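Long-range contacts in maleylacetoacetate isomerase (Anaeromyxobacter dehalogenans, PDB 4IGJ), which probably catalyses the glutathione-dependent isomerisation of maleylacetoacetate to fumarylacetoacetate, as a zeta-class member of the glutathione transferase superfamily: residues S93-L97 with L185-Y189; R32-R38 with V191-N196; P77-V81 with I96-L100. All coordinates share one frame; numbering follows the deposited sequence. Where two conformers were deposited one is given.

Contact 1: S93-L97 with L185-Y189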
loop_
_atom_site.group_PDB
_atom_site.type_symbol
_atom_site.label_atom_id
_atom_site.label_comp_id
_atom_site.label_asym_id
_atom_site.label_seq_id
_atom_site.Cartn_x
_atom_site.Cartn_y
_atom_site.Cartn_z
ATOM N N SER A 93 -2.273 4.979 6.204
ATOM C CA SER A 93 -2.892 3.955 7.048
ATOM C C SER A 93 -1.959 2.807 7.444
ATOM O O SER A 93 -1.942 2.399 8.603
ATOM C CB SER A 93 -4.190 3.411 6.427
ATOM O OG SER A 93 -3.938 2.677 5.227
ATOM N N MET A 94 -1.165 2.295 6.509
ATOM C CA MET A 94 -0.324 1.150 6.836
ATOM C C MET A 94 0.799 1.544 7.771
ATOM O O MET A 94 1.132 0.794 8.687
ATOM C CB MET A 94 0.235 0.475 5.585
ATOM C CG MET A 94 0.825 -0.911 5.868
ATOM S SD MET A 94 -0.479 -2.117 6.159
ATOM C CE MET A 94 0.464 -3.605 6.509
ATOM N N ALA A 95 1.369 2.732 7.572
ATOM C CA ALA A 95 2.427 3.212 8.460
ATOM C C ALA A 95 1.884 3.456 9.865
ATOM O O ALA A 95 2.543 3.124 10.856
ATOM C CB ALA A 95 3.061 4.489 7.914
ATOM N N ILE A 96 0.678 4.011 9.957
ATOM C CA ILE A 96 0.031 4.251 11.244
ATOM C C ILE A 96 -0.242 2.931 11.951
ATOM O O ILE A 96 0.067 2.772 13.139
ATOM C CB ILE A 96 -1.295 5.023 11.072
ATOM C CG1 ILE A 96 -1.033 6.425 10.518
ATOM C CG2 ILE A 96 -2.050 5.091 12.413
ATOM C CD1 ILE A 96 -2.300 7.112 10.011
ATOM N N LEU A 97 -0.809 1.962 11.233
ATOM C CA LEU A 97 -1.100 0.663 11.835
ATOM C C LEU A 97 0.157 -0.085 12.271
ATOM O O LEU A 97 0.155 -0.723 13.331
ATOM C CB LEU A 97 -1.952 -0.192 10.893
ATOM C CG LEU A 97 -3.393 0.317 10.747
ATOM C CD1 LEU A 97 -4.052 -0.243 9.492
ATOM C CD2 LEU A 97 -4.225 -0.030 11.985
ATOM N N LEU A 185 -4.341 -7.233 10.946
ATOM C CA LEU A 185 -4.342 -6.085 10.056
ATOM C C LEU A 185 -5.090 -6.362 8.752
ATOM O O LEU A 185 -5.675 -5.444 8.168
ATOM C CB LEU A 185 -2.917 -5.611 9.772
ATOM C CG LEU A 185 -2.144 -4.985 10.939
ATOM C CD1 LEU A 185 -0.840 -4.403 10.423
ATOM C CD2 LEU A 185 -2.969 -3.894 11.631
ATOM N N ALA A 186 -5.086 -7.615 8.297
ATOM C CA ALA A 186 -5.779 -7.953 7.054
ATOM C C ALA A 186 -7.278 -7.644 7.126
ATOM O O ALA A 186 -7.851 -7.153 6.155
ATOM C CB ALA A 186 -5.545 -9.412 6.696
ATOM N N ASP A 187 -7.899 -7.921 8.272
ATOM C CA ASP A 187 -9.317 -7.634 8.436
ATOM C C ASP A 187 -9.584 -6.137 8.489
ATOM O O ASP A 187 -10.654 -5.679 8.090
ATOM C CB ASP A 187 -9.845 -8.312 9.693
ATOM C CG ASP A 187 -9.542 -9.793 9.703
ATOM O OD1 ASP A 187 -10.062 -10.500 8.818
ATOM O OD2 ASP A 187 -8.772 -10.232 10.583
ATOM N N CYS A 188 -8.616 -5.376 8.990
ATOM C CA CYS A 188 -8.740 -3.922 9.060
ATOM C C CYS A 188 -8.848 -3.297 7.671
ATOM O O CYS A 188 -9.453 -2.228 7.511
ATOM C CB CYS A 188 -7.566 -3.312 9.830
ATOM S SG CYS A 188 -7.485 -3.810 11.589
ATOM N N TYR A 189 -8.270 -3.969 6.676
ATOM C CA TYR A 189 -8.345 -3.537 5.274
ATOM C C TYR A 189 -9.544 -4.147 4.538
ATOM O O TYR A 189 -10.197 -3.471 3.736
ATOM C CB TYR A 189 -7.021 -3.851 4.541
ATOM C CG TYR A 189 -5.951 -2.839 4.870
ATOM C CD1 TYR A 189 -5.696 -1.778 4.016
ATOM C CD2 TYR A 189 -5.234 -2.919 6.060
ATOM C CE1 TYR A 189 -4.737 -0.815 4.331
ATOM C CE2 TYR A 189 -4.285 -1.956 6.383
ATOM C CZ TYR A 189 -4.047 -0.915 5.521
ATOM O OH TYR A 189 -3.122 0.044 5.840
#
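Tyr-189 points its phenol into the first turn of helix 93-103, where Ser-93, Met-94 and Leu-97 enclose the hydroxyl end. The hydroxyl is hydrogen-bonded to the side chain of Ser-93 (OH to OG 2.8 Å), a residue of the glutathione site that also pairs with Arg-38. Met-94 and Leu-97 grip the ring obliquely from opposite sides. The Met-94 side chain leaves with CG anti to the backbone N (chi1 -166°) and bends at the next bond, which brings SD to 4.6 Å from the centroid of the Tyr-189 ring, a Met-aromatic contact. On the other side CD1 of Leu-97 lies 3.6 Å from CE2 of Tyr-189. An alanine in place of Tyr-189 would probably deprive the Ser-93 hydroxyl of one partner and open a gap between Met-94 and Leu-97. Packing is looser at Leu-185: its CD1 meets Met-94 CE at 4.2 Å, although its CD2 approaches Leu-97 CB at 3.9 Å. All five touching residues are buried, so neither part faces solvent. The roughly antiparallel helix segments (147°) join the glutathione-binding domain to the helical domain; helix 114-128 also packs on Tyr-189, and the second subunit reaches Met-94.

Contact 2: R32-R38 with V191-N196. With SO4 (sulfate ion), chain C.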
loop_
_atom_site.group_PDB
_atom_site.type_symbol
_atom_site.label_atom_id
_atom_site.label_comp_id
_atom_site.label_asym_id
_atom_site.label_seq_id
_atom_site.Cartn_x
_atom_site.Cartn_y
_atom_site.Cartn_z
ATOM N N ARG A 32 -16.879 8.412 6.571
ATOM C CA ARG A 32 -16.970 7.442 5.486
ATOM C C ARG A 32 -15.639 7.081 4.829
ATOM O O ARG A 32 -15.606 6.269 3.901
ATOM C CB ARG A 32 -17.950 7.926 4.426
ATOM C CG ARG A 32 -18.726 6.798 3.800
ATOM C CD ARG A 32 -19.701 7.323 2.778
ATOM N NE ARG A 32 -20.869 6.462 2.675
ATOM C CZ ARG A 32 -21.943 6.761 1.955
ATOM N NH1 ARG A 32 -22.972 5.926 1.911
ATOM N NH2 ARG A 32 -21.980 7.897 1.277
ATOM N N SER A 33 -14.549 7.673 5.302
ATOM C CA SER A 33 -13.223 7.396 4.731
ATOM C C SER A 33 -12.763 5.971 5.033
ATOM O O SER A 33 -12.620 5.597 6.200
ATOM C CB SER A 33 -12.198 8.381 5.304
ATOM O OG SER A 33 -10.869 7.932 5.073
ATOM N N SER A 34 -12.523 5.165 4.001
ATOM C CA SER A 34 -12.102 3.788 4.253
ATOM C C SER A 34 -10.706 3.753 4.865
ATOM O O SER A 34 -10.421 2.918 5.723
ATOM C CB SER A 34 -12.187 2.918 2.990
ATOM O OG SER A 34 -11.163 3.228 2.068
ATOM N N SER A 35 -9.844 4.672 4.449
ATOM C CA SER A 35 -8.509 4.724 5.019
ATOM C C SER A 35 -8.555 5.052 6.510
ATOM O O SER A 35 -7.835 4.434 7.309
ATOM C CB SER A 35 -7.612 5.699 4.260
ATOM O OG SER A 35 -6.284 5.638 4.761
ATOM N N ALA A 36 -9.418 5.992 6.895
ATOM C CA ALA A 36 -9.555 6.347 8.305
ATOM C C ALA A 36 -10.179 5.203 9.085
ATOM O O ALA A 36 -9.801 4.946 10.228
ATOM C CB ALA A 36 -10.383 7.617 8.476
ATOM N N TRP A 37 -11.128 4.510 8.465
ATOM C CA TRP A 37 -11.783 3.376 9.099
ATOM C C TRP A 37 -10.760 2.299 9.488
ATOM O O TRP A 37 -10.855 1.723 10.570
ATOM C CB TRP A 37 -12.860 2.844 8.146
ATOM C CG TRP A 37 -13.784 1.754 8.625
ATOM C CD1 TRP A 37 -13.722 1.023 9.785
ATOM C CD2 TRP A 37 -14.918 1.274 7.911
ATOM N NE1 TRP A 37 -14.754 0.117 9.820
ATOM C CE2 TRP A 37 -15.504 0.255 8.677
ATOM C CE3 TRP A 37 -15.493 1.615 6.684
ATOM C CZ2 TRP A 37 -16.648 -0.431 8.254
ATOM C CZ3 TRP A 37 -16.606 0.941 6.264
ATOM C CH2 TRP A 37 -17.185 -0.069 7.043
ATOM N N ARG A 38 -9.781 2.031 8.618
ATOM C CA ARG A 38 -8.734 1.056 8.933
ATOM C C ARG A 38 -8.048 1.413 10.234
ATOM O O ARG A 38 -7.794 0.538 11.072
ATOM C CB ARG A 38 -7.674 0.997 7.833
ATOM C CG ARG A 38 -8.216 0.682 6.439
ATOM C CD ARG A 38 -7.236 1.197 5.417
ATOM N NE ARG A 38 -7.659 0.979 4.042
ATOM C CZ ARG A 38 -7.007 1.470 2.992
ATOM N NH1 ARG A 38 -5.928 2.220 3.170
ATOM N NH2 ARG A 38 -7.453 1.231 1.758
ATOM N N VAL A 191 -12.589 -5.188 5.692
ATOM C CA VAL A 191 -13.926 -4.765 6.086
ATOM C C VAL A 191 -14.357 -3.439 5.437
ATOM O O VAL A 191 -15.431 -3.367 4.850
ATOM C CB VAL A 191 -14.086 -4.802 7.620
ATOM C CG1 VAL A 191 -15.341 -4.054 8.059
ATOM C CG2 VAL A 191 -14.140 -6.252 8.093
ATOM N N PRO A 192 -13.510 -2.406 5.481
ATOM C CA PRO A 192 -13.931 -1.171 4.813
ATOM C C PRO A 192 -14.045 -1.324 3.294
ATOM O O PRO A 192 -14.875 -0.652 2.672
ATOM C CB PRO A 192 -12.827 -0.181 5.199
ATOM C CG PRO A 192 -12.316 -0.711 6.523
ATOM C CD PRO A 192 -12.299 -2.196 6.298
ATOM N N GLN A 193 -13.245 -2.208 2.702
ATOM C CA GLN A 193 -13.287 -2.382 1.257
ATOM C C GLN A 193 -14.590 -3.048 0.825
ATOM O O GLN A 193 -15.148 -2.700 -0.219
ATOM C CB GLN A 193 -12.071 -3.177 0.762
ATOM C CG GLN A 193 -11.949 -3.211 -0.763
ATOM C CD GLN A 193 -11.796 -1.826 -1.342
ATOM O OE1 GLN A 193 -10.732 -1.218 -1.233
ATOM N NE2 GLN A 193 -12.863 -1.298 -1.944
ATOM N N LEU A 194 -15.082 -3.987 1.629
ATOM C CA LEU A 194 -16.363 -4.639 1.329
ATOM C C LEU A 194 -17.518 -3.651 1.457
ATOM O O LEU A 194 -18.460 -3.699 0.665
ATOM C CB LEU A 194 -16.593 -5.848 2.234
ATOM C CG LEU A 194 -15.678 -7.041 2.003
ATOM C CD1 LEU A 194 -15.901 -8.070 3.092
ATOM C CD2 LEU A 194 -15.919 -7.648 0.626
ATOM N N TYR A 195 -17.442 -2.742 2.422
ATOM C CA TYR A 195 -18.437 -1.682 2.537
ATOM C C TYR A 195 -18.438 -0.829 1.262
ATOM O O TYR A 195 -19.500 -0.469 0.745
ATOM C CB TYR A 195 -18.136 -0.838 3.774
ATOM C CG TYR A 195 -18.936 0.447 3.951
ATOM C CD1 TYR A 195 -19.996 0.513 4.846
ATOM C CD2 TYR A 195 -18.578 1.610 3.279
ATOM C CE1 TYR A 195 -20.698 1.708 5.026
ATOM C CE2 TYR A 195 -19.273 2.789 3.449
ATOM C CZ TYR A 195 -20.326 2.834 4.324
ATOM O OH TYR A 195 -21.006 4.028 4.492
ATOM N N ASN A 196 -17.261 -0.511 0.734
ATOM C CA ASN A 196 -17.205 0.276 -0.495
ATOM C C ASN A 196 -17.741 -0.502 -1.694
ATOM O O ASN A 196 -18.407 0.074 -2.556
ATOM C CB ASN A 196 -15.783 0.796 -0.743
ATOM C CG ASN A 196 -15.440 1.999 0.117
ATOM O OD1 ASN A 196 -16.208 2.396 0.988
ATOM N ND2 ASN A 196 -14.264 2.573 -0.116
HETATM S S SO4 C . -12.774 5.867 0.028
HETATM O O1 SO4 C . -13.966 5.621 -0.762
HETATM O O2 SO4 C . -11.854 4.745 -0.135
HETATM O O3 SO4 C . -13.172 6.007 1.419
HETATM O O4 SO4 C . -12.151 7.105 -0.410
HETATM O O HOH W 1 -10.340 0.459 1.167
#
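Trp-37 presents one face to Pro-192 and an edge to Tyr-195, locking the first helix of the thioredoxin-like domain of this glutathione transferase fold against helix 185-199 of the all-helical domain. Over the face, Pro-192 CG sits 3.7 Å from the centroid of the five-membered ring and 18° off its normal, a CH-pi contact. At the edge, CZ3 of Trp-37 reaches to 3.3 Å from CG of Tyr-195; with planes at 82° this is a T-shaped stack, the indole supplying the edge and the phenol the face. Setting CG of Trp-37 anti to its main-chain nitrogen (chi1 -174°) carries the indole across to helix 185-199, which is kinked at Pro-192. The phenol is held at its far end too: Arg-32 NE donates to Tyr-195 OH at 3.0 Å, in the guanidinium plane, while NH2 of the same arginine bonds to Thr-241 O.

Farther round, one water bridges Arg-38 NH2 and Gln-193 OE1, while Arg-38 NH1 is hydrogen-bonded to Ser-93 OG. Arg-38 and Ser-35 both belong to the observed glutathione site, so this interdomain seam borders the active-site cleft. A sulfate, probably from the crystallisation liquor, occupies the start of helix 34-45, where Ser-33 is the N-cap and its OG accepts from Ala-36 N. Gln-132 and Gln-135 also hold the anion; Asn-196 ND2 adds a weak bond, its stronger partner being Gln-135 OE1. The contribution of the Ser-34 hydroxyl is conditional, since two conformers were modelled. Less ambiguous is the main-chain bond, in which Ser-34 N donates to sulfate O3 at 2.8 Å.

Contact 3: P77-V81 with I96-L100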
loop_
_atom_site.group_PDB
_atom_site.type_symbol
_atom_site.label_atom_id
_atom_site.label_comp_id
_atom_site.label_asym_id
_atom_site.label_seq_id
_atom_site.Cartn_x
_atom_site.Cartn_y
_atom_site.Cartn_z
ATOM N N PRO A 77 -6.487 9.591 6.837
ATOM C CA PRO A 77 -6.361 9.829 8.277
ATOM C C PRO A 77 -5.011 10.414 8.675
ATOM O O PRO A 77 -3.999 10.179 8.012
ATOM C CB PRO A 77 -6.459 8.415 8.856
ATOM C CG PRO A 77 -5.772 7.576 7.817
ATOM C CD PRO A 77 -6.218 8.183 6.497
ATOM N N VAL A 78 -5.018 11.183 9.757
ATOM C CA VAL A 78 -3.789 11.565 10.441
ATOM C C VAL A 78 -3.958 11.163 11.898
ATOM O O VAL A 78 -4.955 11.526 12.527
ATOM C CB VAL A 78 -3.526 13.071 10.337
ATOM C CG1 VAL A 78 -2.300 13.467 11.155
ATOM C CG2 VAL A 78 -3.356 13.466 8.882
ATOM N N LEU A 79 -3.004 10.403 12.434
ATOM C CA LEU A 79 -3.023 10.114 13.860
ATOM C C LEU A 79 -2.047 11.058 14.540
ATOM O O LEU A 79 -0.834 10.950 14.346
ATOM C CB LEU A 79 -2.651 8.657 14.137
ATOM C CG LEU A 79 -2.775 8.267 15.609
ATOM C CD1 LEU A 79 -4.215 8.400 16.093
ATOM C CD2 LEU A 79 -2.242 6.845 15.832
ATOM N N GLU A 80 -2.579 12.007 15.310
ATOM C CA GLU A 80 -1.744 12.938 16.059
ATOM C C GLU A 80 -1.400 12.335 17.412
ATOM O O GLU A 80 -2.291 11.966 18.181
ATOM C CB GLU A 80 -2.449 14.283 16.254
ATOM C CG GLU A 80 -1.678 15.199 17.207
ATOM C CD GLU A 80 -2.224 16.609 17.272
ATOM O OE1 GLU A 80 -3.136 16.935 16.489
ATOM O OE2 GLU A 80 -1.729 17.387 18.111
ATOM N N VAL A 81 -0.104 12.215 17.688
ATOM C CA VAL A 81 0.352 11.620 18.929
ATOM C C VAL A 81 1.000 12.704 19.776
ATOM O O VAL A 81 1.973 13.336 19.352
ATOM C CB VAL A 81 1.348 10.479 18.677
ATOM C CG1 VAL A 81 1.640 9.766 19.970
ATOM C CG2 VAL A 81 0.778 9.492 17.666
ATOM N N ILE A 96 0.678 4.011 9.957
ATOM C CA ILE A 96 0.031 4.251 11.244
ATOM C C ILE A 96 -0.242 2.931 11.951
ATOM O O ILE A 96 0.067 2.772 13.139
ATOM C CB ILE A 96 -1.295 5.023 11.072
ATOM C CG1 ILE A 96 -1.033 6.425 10.518
ATOM C CG2 ILE A 96 -2.050 5.091 12.413
ATOM C CD1 ILE A 96 -2.300 7.112 10.011
ATOM N N LEU A 97 -0.809 1.962 11.233
ATOM C CA LEU A 97 -1.100 0.663 11.835
ATOM C C LEU A 97 0.157 -0.085 12.271
ATOM O O LEU A 97 0.155 -0.723 13.331
ATOM C CB LEU A 97 -1.952 -0.192 10.893
ATOM C CG LEU A 97 -3.393 0.317 10.747
ATOM C CD1 LEU A 97 -4.052 -0.243 9.492
ATOM C CD2 LEU A 97 -4.225 -0.030 11.985
ATOM N N GLU A 98 1.229 0.010 11.485
ATOM C CA GLU A 98 2.492 -0.626 11.869
ATOM C C GLU A 98 3.063 0.040 13.116
ATOM O O GLU A 98 3.660 -0.637 13.960
ATOM C CB GLU A 98 3.508 -0.599 10.722
ATOM C CG GLU A 98 3.102 -1.427 9.482
ATOM C CD GLU A 98 3.626 -2.858 9.446
ATOM O OE1 GLU A 98 4.181 -3.380 10.441
ATOM O OE2 GLU A 98 3.453 -3.485 8.382
ATOM N N TRP A 99 2.873 1.351 13.244
ATOM C CA TRP A 99 3.284 2.057 14.459
ATOM C C TRP A 99 2.484 1.587 15.668
ATOM O O TRP A 99 3.053 1.315 16.727
ATOM C CB TRP A 99 3.134 3.571 14.301
ATOM C CG TRP A 99 3.545 4.308 15.552
ATOM C CD1 TRP A 99 4.810 4.661 15.914
ATOM C CD2 TRP A 99 2.685 4.767 16.602
ATOM N NE1 TRP A 99 4.794 5.305 17.133
ATOM C CE2 TRP A 99 3.496 5.393 17.566
ATOM C CE3 TRP A 99 1.306 4.718 16.809
ATOM C CZ2 TRP A 99 2.974 5.960 18.735
ATOM C CZ3 TRP A 99 0.786 5.278 17.973
ATOM C CH2 TRP A 99 1.620 5.890 18.915
ATOM N N LEU A 100 1.167 1.506 15.517
ATOM C CA LEU A 100 0.323 1.013 16.602
ATOM C C LEU A 100 0.753 -0.384 17.043
ATOM O O LEU A 100 0.748 -0.703 18.229
ATOM C CB LEU A 100 -1.154 1.018 16.202
ATOM C CG LEU A 100 -1.830 2.388 16.109
ATOM C CD1 LEU A 100 -3.175 2.289 15.409
ATOM C CD2 LEU A 100 -2.015 2.990 17.497
#
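Ile-96 opens the contact by dividing its side chain between Leu-79 and Pro-77, in the beta-beta-alpha half of the thioredoxin-like domain, where helix 93-103 packs on the sheet that contains strand 78-82. Its CG2, which lies anti to the backbone N, comes to 3.8 Å from Leu-79 CD2. The other branch ends in CD1, 4.1 Å from CG of Pro-77. That proline follows a cis peptide bond, the cis-proline characteristic of thioredoxin-like folds, and stands just before the strand; Ser-35 and Val-76 of the glutathione site lie close to it. Ile-96 also touches Val-39 of helix 34-45, so the two helices meet over this side of the sheet.

Glu-98 takes no part in the contact with the strand; its OE2 forms a salt bridge with Arg-121. One residue on, Trp-99 again faces the sheet. The outer rim of its six-membered ring does the touching, obliquely: CZ3 is 4.0 Å from Leu-79 CD2, and CH2 is 3.9 Å from Val-81 CG2. The indole also meets Trp-115 of the second subunit, their planes at about 20°, which places this end of the contact at the dimer interface.

The strand answers through alternate positions, Pro-77, Leu-79 and Val-81, whose CB atoms point to the helix. The segment axes make 38° and lie 10.5 Å apart at closest approach, a spacing filled by apolar side chains. Last comes Leu-100, which also leans on Leu-43 of helix 34-45 and brings its CD2 to 4.2 Å from Leu-79 CD2.

From the N terminus, strand 24-29 leads into R32-R38, which waits some 150 residues for V191-N196; contact 2 therefore closes the longest loop and encloses the other two. Contact 3 closes the shortest, a loop of 14 residues that includes strand 87-91, within the N-terminal domain, and binds strand 78-82 to helix 93-103. That helix then begins contact 1, sharing Ile-96 and Leu-97 with contact 3, and its partner L185-Y189 directly precedes V191-N196 on helix 185-199. Contacts 1 and 2 thus fasten two helices of the thioredoxin-like domain to one helix of the helical domain, and they touch through Ser-93 OG and Arg-38 NH1, 2.9 Å apart.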